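Local coordinates for transcriptional regulator KdgR (Pseudomonas aeruginosa, PDB 5Y6I), which probably binds DNA and regulates transcription as a two-subunit IclR-family helix-turn-helix protein, at residues Val21-Leu32 with His44-Tyr55. Residues are numbered along the deposited sequence; the frame is centred on the assembly and turned at random.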
ATOM      1  N   VAL A  21     -22.672   1.228 -13.788  1.00 90.02           N
ATOM      2  CA  VAL A  21     -23.082  -0.111 -13.393  1.00 83.99           C
ATOM      3  C   VAL A  21     -21.931  -1.095 -13.531  1.00 82.65           C
ATOM      4  O   VAL A  21     -21.737  -1.954 -12.665  1.00 82.92           O
ATOM      5  CB  VAL A  21     -24.322  -0.526 -14.208  1.00 87.26           C
ATOM      6  CG1 VAL A  21     -23.984  -0.620 -15.658  1.00 86.93           C
ATOM      7  CG2 VAL A  21     -24.872  -1.842 -13.701  1.00 87.59           C
ATOM      8  N   GLY A  22     -21.122  -0.959 -14.575  1.00 80.25           N
ATOM      9  CA  GLY A  22     -19.962  -1.801 -14.735  1.00 71.74           C
ATOM     10  C   GLY A  22     -19.050  -1.780 -13.525  1.00 75.08           C
ATOM     11  O   GLY A  22     -18.821  -2.823 -12.899  1.00 75.29           O
ATOM     12  N   THR A  23     -18.513  -0.608 -13.171  1.00 72.37           N
ATOM     13  CA  THR A  23     -17.590  -0.600 -12.048  1.00 68.97           C
ATOM     14  C   THR A  23     -18.316  -0.651 -10.715  1.00 67.10           C
ATOM     15  O   THR A  23     -17.721  -1.089  -9.724  1.00 71.42           O
ATOM     16  CB  THR A  23     -16.661   0.610 -12.107  1.00 72.55           C
ATOM     17  OG1 THR A  23     -17.427   1.814 -12.247  1.00 74.18           O
ATOM     18  CG2 THR A  23     -15.673   0.450 -13.266  1.00 74.24           C
ATOM     19  N   ASP A  24     -19.589  -0.253 -10.669  1.00 61.70           N
ATOM     20  CA  ASP A  24     -20.373  -0.554  -9.478  1.00 66.52           C
ATOM     21  C   ASP A  24     -20.425  -2.058  -9.230  1.00 70.94           C
ATOM     22  O   ASP A  24     -20.427  -2.503  -8.078  1.00 76.32           O
ATOM     23  CB  ASP A  24     -21.783   0.022  -9.594  1.00 70.77           C
ATOM     24  CG  ASP A  24     -21.818   1.558  -9.484  1.00 81.55           C
ATOM     25  OD1 ASP A  24     -20.870   2.177  -8.934  1.00 78.79           O
ATOM     26  OD2 ASP A  24     -22.828   2.148  -9.941  1.00 89.80           O
ATOM     27  N   ILE A  25     -20.435  -2.860 -10.293  1.00 69.71           N
ATOM     28  CA  ILE A  25     -20.376  -4.303 -10.120  1.00 72.27           C
ATOM     29  C   ILE A  25     -18.972  -4.733  -9.708  1.00 73.20           C
ATOM     30  O   ILE A  25     -18.801  -5.573  -8.816  1.00 71.63           O
ATOM     31  CB  ILE A  25     -20.836  -5.012 -11.404  1.00 72.68           C
ATOM     32  CG1 ILE A  25     -22.331  -4.785 -11.607  1.00 81.56           C
ATOM     33  CG2 ILE A  25     -20.524  -6.499 -11.330  1.00 68.61           C
ATOM     34  CD1 ILE A  25     -22.858  -5.365 -12.909  1.00 87.89           C
ATOM     35  N   LEU A  26     -17.948  -4.164 -10.350  1.00 66.98           N
ATOM     36  CA  LEU A  26     -16.582  -4.507  -9.985  1.00 65.03           C
ATOM     37  C   LEU A  26     -16.323  -4.179  -8.526  1.00 68.02           C
ATOM     38  O   LEU A  26     -15.633  -4.924  -7.818  1.00 68.23           O
ATOM     39  CB  LEU A  26     -15.609  -3.770 -10.896  1.00 69.05           C
ATOM     40  CG  LEU A  26     -14.103  -3.913 -10.701  1.00 72.34           C
ATOM     41  CD1 LEU A  26     -13.621  -5.335 -10.986  1.00 75.45           C
ATOM     42  CD2 LEU A  26     -13.384  -2.913 -11.605  1.00 70.36           C
ATOM     43  N   LYS A  27     -16.908  -3.086  -8.050  1.00 64.56           N
ATOM     44  CA  LYS A  27     -16.702  -2.685  -6.670  1.00 61.00           C
ATOM     45  C   LYS A  27     -17.344  -3.681  -5.716  1.00 61.24           C
ATOM     46  O   LYS A  27     -16.825  -3.932  -4.622  1.00 70.63           O
ATOM     47  CB  LYS A  27     -17.264  -1.275  -6.449  1.00 66.40           C
ATOM     48  CG  LYS A  27     -17.238  -0.806  -5.006  1.00 71.94           C
ATOM     49  CD  LYS A  27     -18.221   0.327  -4.747  1.00 84.20           C
ATOM     50  CE  LYS A  27     -17.763   1.625  -5.393  1.00 89.44           C
ATOM     51  NZ  LYS A  27     -18.554   2.808  -4.934  1.00 92.80           N
ATOM     52  N   ALA A  28     -18.473  -4.252  -6.095  1.00 55.80           N
ATOM     53  CA  ALA A  28     -19.100  -5.207  -5.192  1.00 61.72           C
ATOM     54  C   ALA A  28     -18.501  -6.600  -5.294  1.00 67.33           C
ATOM     55  O   ALA A  28     -18.603  -7.376  -4.340  1.00 72.06           O
ATOM     56  CB  ALA A  28     -20.589  -5.297  -5.464  1.00 56.42           C
ATOM     57  N   LEU A  29     -17.909  -6.939  -6.437  1.00 66.42           N
ATOM     58  CA  LEU A  29     -17.165  -8.185  -6.547  1.00 65.36           C
ATOM     59  C   LEU A  29     -15.969  -8.163  -5.599  1.00 65.35           C
ATOM     60  O   LEU A  29     -15.757  -9.110  -4.834  1.00 60.40           O
ATOM     61  CB  LEU A  29     -16.743  -8.396  -8.005  1.00 59.98           C
ATOM     62  CG  LEU A  29     -16.152  -9.705  -8.532  1.00 68.57           C
ATOM     63  CD1 LEU A  29     -17.204 -10.797  -8.649  1.00 70.38           C
ATOM     64  CD2 LEU A  29     -15.483  -9.483  -9.887  1.00 68.06           C
ATOM     65  N   ALA A  30     -15.211  -7.058  -5.595  1.00 71.05           N
ATOM     66  CA  ALA A  30     -14.096  -6.906  -4.660  1.00 67.76           C
ATOM     67  C   ALA A  30     -14.564  -7.006  -3.212  1.00 73.23           C
ATOM     68  O   ALA A  30     -13.889  -7.606  -2.366  1.00 78.55           O
ATOM     69  CB  ALA A  30     -13.402  -5.567  -4.898  1.00 59.73           C
ATOM     70  N   GLU A  31     -15.686  -6.374  -2.930  1.00 74.42           N
ATOM     71  CA  GLU A  31     -16.261  -6.390  -1.610  1.00 74.36           C
ATOM     72  C   GLU A  31     -16.667  -7.786  -1.212  1.00 74.85           C
ATOM     73  O   GLU A  31     -16.722  -8.101  -0.047  1.00 69.62           O
ATOM     74  CB  GLU A  31     -17.484  -5.487  -1.562  1.00 79.64           C
ATOM     75  CG  GLU A  31     -17.197  -4.082  -1.094  1.00 84.28           C
ATOM     76  CD  GLU A  31     -18.429  -3.217  -1.042  1.00 95.75           C
ATOM     77  OE1 GLU A  31     -18.545  -2.310  -1.873  1.00 98.56           O
ATOM     78  OE2 GLU A  31     -19.277  -3.425  -0.155  1.00102.90           O
ATOM     79  N   LEU A  32     -16.923  -8.648  -2.181  1.00 80.09           N
ATOM     80  CA  LEU A  32     -17.349  -9.990  -1.865  1.00 79.11           C
ATOM     81  C   LEU A  32     -16.228 -10.981  -1.781  1.00 80.44           C
ATOM     82  O   LEU A  32     -16.170 -11.940  -2.502  1.00 84.41           O
ATOM     83  CB  LEU A  32     -18.475 -10.463  -2.778  1.00 77.53           C
ATOM     84  CG  LEU A  32     -19.830  -9.794  -2.514  1.00 75.14           C
ATOM     85  CD1 LEU A  32     -20.861 -10.179  -3.539  1.00 70.11           C
ATOM     86  CD2 LEU A  32     -20.375 -10.082  -1.137  1.00 74.93           C
ATOM     87  N   HIS A  44     -25.952  -7.776  -3.432  1.00 90.25           N
ATOM     88  CA  HIS A  44     -25.068  -6.760  -2.879  1.00 89.20           C
ATOM     89  C   HIS A  44     -25.284  -5.420  -3.573  1.00 89.73           C
ATOM     90  O   HIS A  44     -25.620  -4.424  -2.925  1.00101.84           O
ATOM     91  CB  HIS A  44     -23.612  -7.212  -2.986  1.00 85.38           C
ATOM     92  CG  HIS A  44     -22.761  -6.744  -1.848  1.00 86.56           C
ATOM     93  ND1 HIS A  44     -23.079  -6.996  -0.530  1.00 92.23           N
ATOM     94  CD2 HIS A  44     -21.612  -6.030  -1.830  1.00 77.93           C
ATOM     95  CE1 HIS A  44     -22.158  -6.464   0.251  1.00 91.57           C
ATOM     96  NE2 HIS A  44     -21.255  -5.876  -0.512  1.00 81.56           N
ATOM     97  N   VAL A  45     -25.121  -5.377  -4.901  1.00 78.73           N
ATOM     98  CA  VAL A  45     -25.317  -4.130  -5.642  1.00 75.50           C
ATOM     99  C   VAL A  45     -26.770  -3.783  -5.902  1.00 73.59           C
ATOM    100  O   VAL A  45     -27.026  -2.806  -6.611  1.00 76.66           O
ATOM    101  CB  VAL A  45     -24.694  -4.099  -7.052  1.00 76.83           C
ATOM    102  CG1 VAL A  45     -23.280  -4.456  -7.018  1.00 73.41           C
ATOM    103  CG2 VAL A  45     -25.410  -5.065  -7.962  1.00 78.07           C
ATOM    104  N   GLY A  46     -27.720  -4.570  -5.409  1.00 73.58           N
ATOM    105  CA  GLY A  46     -29.129  -4.249  -5.585  1.00 79.35           C
ATOM    106  C   GLY A  46     -29.620  -4.084  -7.007  1.00 85.96           C
ATOM    107  O   GLY A  46     -30.355  -3.134  -7.290  1.00 98.19           O
ATOM    108  N   MET A  47     -29.248  -4.979  -7.906  1.00 83.78           N
ATOM    109  CA  MET A  47     -29.775  -4.990  -9.258  1.00 85.49           C
ATOM    110  C   MET A  47     -30.298  -6.374  -9.608  1.00 83.53           C
ATOM    111  O   MET A  47     -29.930  -7.369  -8.969  1.00 81.66           O
ATOM    112  CB  MET A  47     -28.691  -4.563 -10.253  1.00 82.44           C
ATOM    113  CG  MET A  47     -27.914  -3.378  -9.781  1.00 86.36           C
ATOM    114  SD  MET A  47     -26.798  -2.755 -11.043  1.00 93.57           S
ATOM    115  CE  MET A  47     -25.752  -4.181 -11.270  1.00 92.64           C
ATOM    116  N   PRO A  48     -31.200  -6.464 -10.586  1.00 85.65           N
ATOM    117  CA  PRO A  48     -31.697  -7.784 -11.014  1.00 83.50           C
ATOM    118  C   PRO A  48     -30.566  -8.716 -11.433  1.00 83.16           C
ATOM    119  O   PRO A  48     -29.560  -8.283 -12.000  1.00 80.65           O
ATOM    120  CB  PRO A  48     -32.615  -7.447 -12.195  1.00 83.43           C
ATOM    121  CG  PRO A  48     -33.008  -6.011 -12.006  1.00 85.40           C
ATOM    122  CD  PRO A  48     -32.117  -5.372 -10.979  1.00 86.32           C
ATOM    123  N   ALA A  49     -30.737 -10.011 -11.139  1.00 84.23           N
ATOM    124  CA  ALA A  49     -29.680 -10.979 -11.428  1.00 77.97           C
ATOM    125  C   ALA A  49     -29.326 -10.998 -12.902  1.00 74.41           C
ATOM    126  O   ALA A  49     -28.157 -11.194 -13.250  1.00 77.87           O
ATOM    127  CB  ALA A  49     -30.084 -12.382 -10.985  1.00 61.01           C
ATOM    128  N   SER A  50     -30.310 -10.769 -13.776  1.00 68.85           N
ATOM    129  CA  SER A  50     -30.070 -10.866 -15.213  1.00 71.46           C
ATOM    130  C   SER A  50     -29.148  -9.754 -15.704  1.00 70.84           C
ATOM    131  O   SER A  50     -28.192 -10.011 -16.449  1.00 64.39           O
ATOM    132  CB  SER A  50     -31.401 -10.874 -15.973  1.00 77.81           C
ATOM    133  OG  SER A  50     -32.344  -9.954 -15.436  1.00 83.91           O
ATOM    134  N   LYS A  51     -29.392  -8.509 -15.283  1.00 78.93           N
ATOM    135  CA  LYS A  51     -28.473  -7.442 -15.668  1.00 83.49           C
ATOM    136  C   LYS A  51     -27.074  -7.679 -15.106  1.00 76.32           C
ATOM    137  O   LYS A  51     -26.081  -7.385 -15.780  1.00 79.93           O
ATOM    138  CB  LYS A  51     -29.022  -6.076 -15.232  1.00 93.62           C
ATOM    139  CG  LYS A  51     -27.989  -4.968 -15.124  1.00101.02           C
ATOM    140  CD  LYS A  51     -28.640  -3.576 -15.008  1.00107.58           C
ATOM    141  CE  LYS A  51     -28.877  -3.177 -13.552  1.00108.40           C
ATOM    142  NZ  LYS A  51     -29.760  -1.986 -13.324  1.00109.79           N
ATOM    143  N   VAL A  52     -26.962  -8.237 -13.897  1.00 70.21           N
ATOM    144  CA  VAL A  52     -25.623  -8.506 -13.364  1.00 70.09           C
ATOM    145  C   VAL A  52     -24.922  -9.532 -14.236  1.00 64.84           C
ATOM    146  O   VAL A  52     -23.775  -9.334 -14.662  1.00 59.16           O
ATOM    147  CB  VAL A  52     -25.680  -8.946 -11.884  1.00 63.10           C
ATOM    148  CG1 VAL A  52     -24.269  -9.270 -11.347  1.00 54.81           C
ATOM    149  CG2 VAL A  52     -26.304  -7.855 -11.040  1.00 65.55           C
ATOM    150  N   HIS A  53     -25.613 -10.632 -14.547  1.00 68.95           N
ATOM    151  CA  HIS A  53     -25.008 -11.638 -15.417  1.00 71.54           C
ATOM    152  C   HIS A  53     -24.552 -11.041 -16.743  1.00 77.32           C
ATOM    153  O   HIS A  53     -23.489 -11.411 -17.249  1.00 83.02           O
ATOM    154  CB  HIS A  53     -25.968 -12.800 -15.677  1.00 70.09           C
ATOM    155  CG  HIS A  53     -25.484 -13.716 -16.753  1.00 71.63           C
ATOM    156  ND1 HIS A  53     -24.629 -14.767 -16.501  1.00 75.48           N
ATOM    157  CD2 HIS A  53     -25.670 -13.692 -18.091  1.00 77.48           C
ATOM    158  CE1 HIS A  53     -24.331 -15.368 -17.638  1.00 81.86           C
ATOM    159  NE2 HIS A  53     -24.952 -14.736 -18.617  1.00 86.71           N
ATOM    160  N   ARG A  54     -25.321 -10.108 -17.310  1.00 83.48           N
ATOM    161  CA  ARG A  54     -24.943  -9.516 -18.589  1.00 85.40           C
ATOM    162  C   ARG A  54     -23.644  -8.737 -18.465  1.00 79.02           C
ATOM    163  O   ARG A  54     -22.722  -8.922 -19.270  1.00 76.27           O
ATOM    164  CB  ARG A  54     -26.064  -8.616 -19.120  1.00 91.08           C
ATOM    165  CG  ARG A  54     -26.106  -8.583 -20.640  1.00 96.83           C
ATOM    166  CD  ARG A  54     -27.408  -8.020 -21.177  1.00102.68           C
ATOM    167  NE  ARG A  54     -28.578  -8.422 -20.398  1.00103.66           N
ATOM    168  CZ  ARG A  54     -29.441  -7.554 -19.878  1.00103.26           C
ATOM    169  NH1 ARG A  54     -29.243  -6.251 -20.062  1.00104.16           N
ATOM    170  NH2 ARG A  54     -30.493  -7.980 -19.180  1.00 98.59           N
ATOM    171  N   TYR A  55     -23.547  -7.872 -17.445  1.00 77.59           N
ATOM    172  CA  TYR A  55     -22.341  -7.063 -17.271  1.00 76.89           C
ATOM    173  C   TYR A  55     -21.177  -7.888 -16.747  1.00 68.97           C
ATOM    174  O   TYR A  55     -20.021  -7.560 -17.031  1.00 67.71           O
ATOM    175  CB  TYR A  55     -22.606  -5.880 -16.339  1.00 79.75           C
ATOM    176  CG  TYR A  55     -23.394  -4.756 -16.970  1.00 89.60           C
ATOM    177  CD1 TYR A  55     -24.781  -4.756 -16.936  1.00 92.32           C
ATOM    178  CD2 TYR A  55     -22.749  -3.695 -17.598  1.00 92.92           C
ATOM    179  CE1 TYR A  55     -25.507  -3.741 -17.512  1.00 98.39           C
ATOM    180  CE2 TYR A  55     -23.466  -2.677 -18.186  1.00 97.15           C
ATOM    181  CZ  TYR A  55     -24.849  -2.703 -18.136  1.00101.16           C
ATOM    182  OH  TYR A  55     -25.587  -1.688 -18.707  1.00106.22           O
TER
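V21, I25 and M47 form the closely packed end of this contact. The M47 side chain bends at chi3 (-61°), which brings its flexible thioether between the two helices. Its SD lies 3.4 Å from V21 CG2, and its CE reaches I25 CG1 at 3.5 Å. V21 divides its branches, CG2 meeting the methionine while CG1 stands over one face of the Y55 ring in a CH-pi contact, 3.6 Å from the ring centroid. The beta-branched valine suits this place because it fills two directions at once. I25 instead offers one long arm, whose extended chain carries CD1 to 3.5 Å from Y55 CB, with V52 farther off. Nearer the other end of helix 21-31, the small A28 leaves room for helix 38-45 to come close, and A28 CB touches V45 CG1.

Beyond A28 the packing gives way to a polar margin where H44 and E31 are exposed. H44 NE2 donates a hydrogen bond to E31 OE2 (3.2 Å), bent at 146° and arriving from above the carboxylate plane, while L32 CD2 lies over one face of the imidazole in a CH-pi contact. At the edge nearer V21, D24 OD1 is hydrogen-bonded to S62 OG of the second subunit.

Between the helices, G46 takes a positive phi that glycine readily accepts, and P48 occupies the N-cap position of helix 49-61. Helix 38-45, this turn and helix 49-61 make the helix-turn-helix. Helix 21-31 crosses 49-55 at -93°, nearly perpendicular, and packs on V45, M47 and Y55, an arrangement characteristic of the three-helix core of the winged helix-turn-helix domain, here of the IclR family.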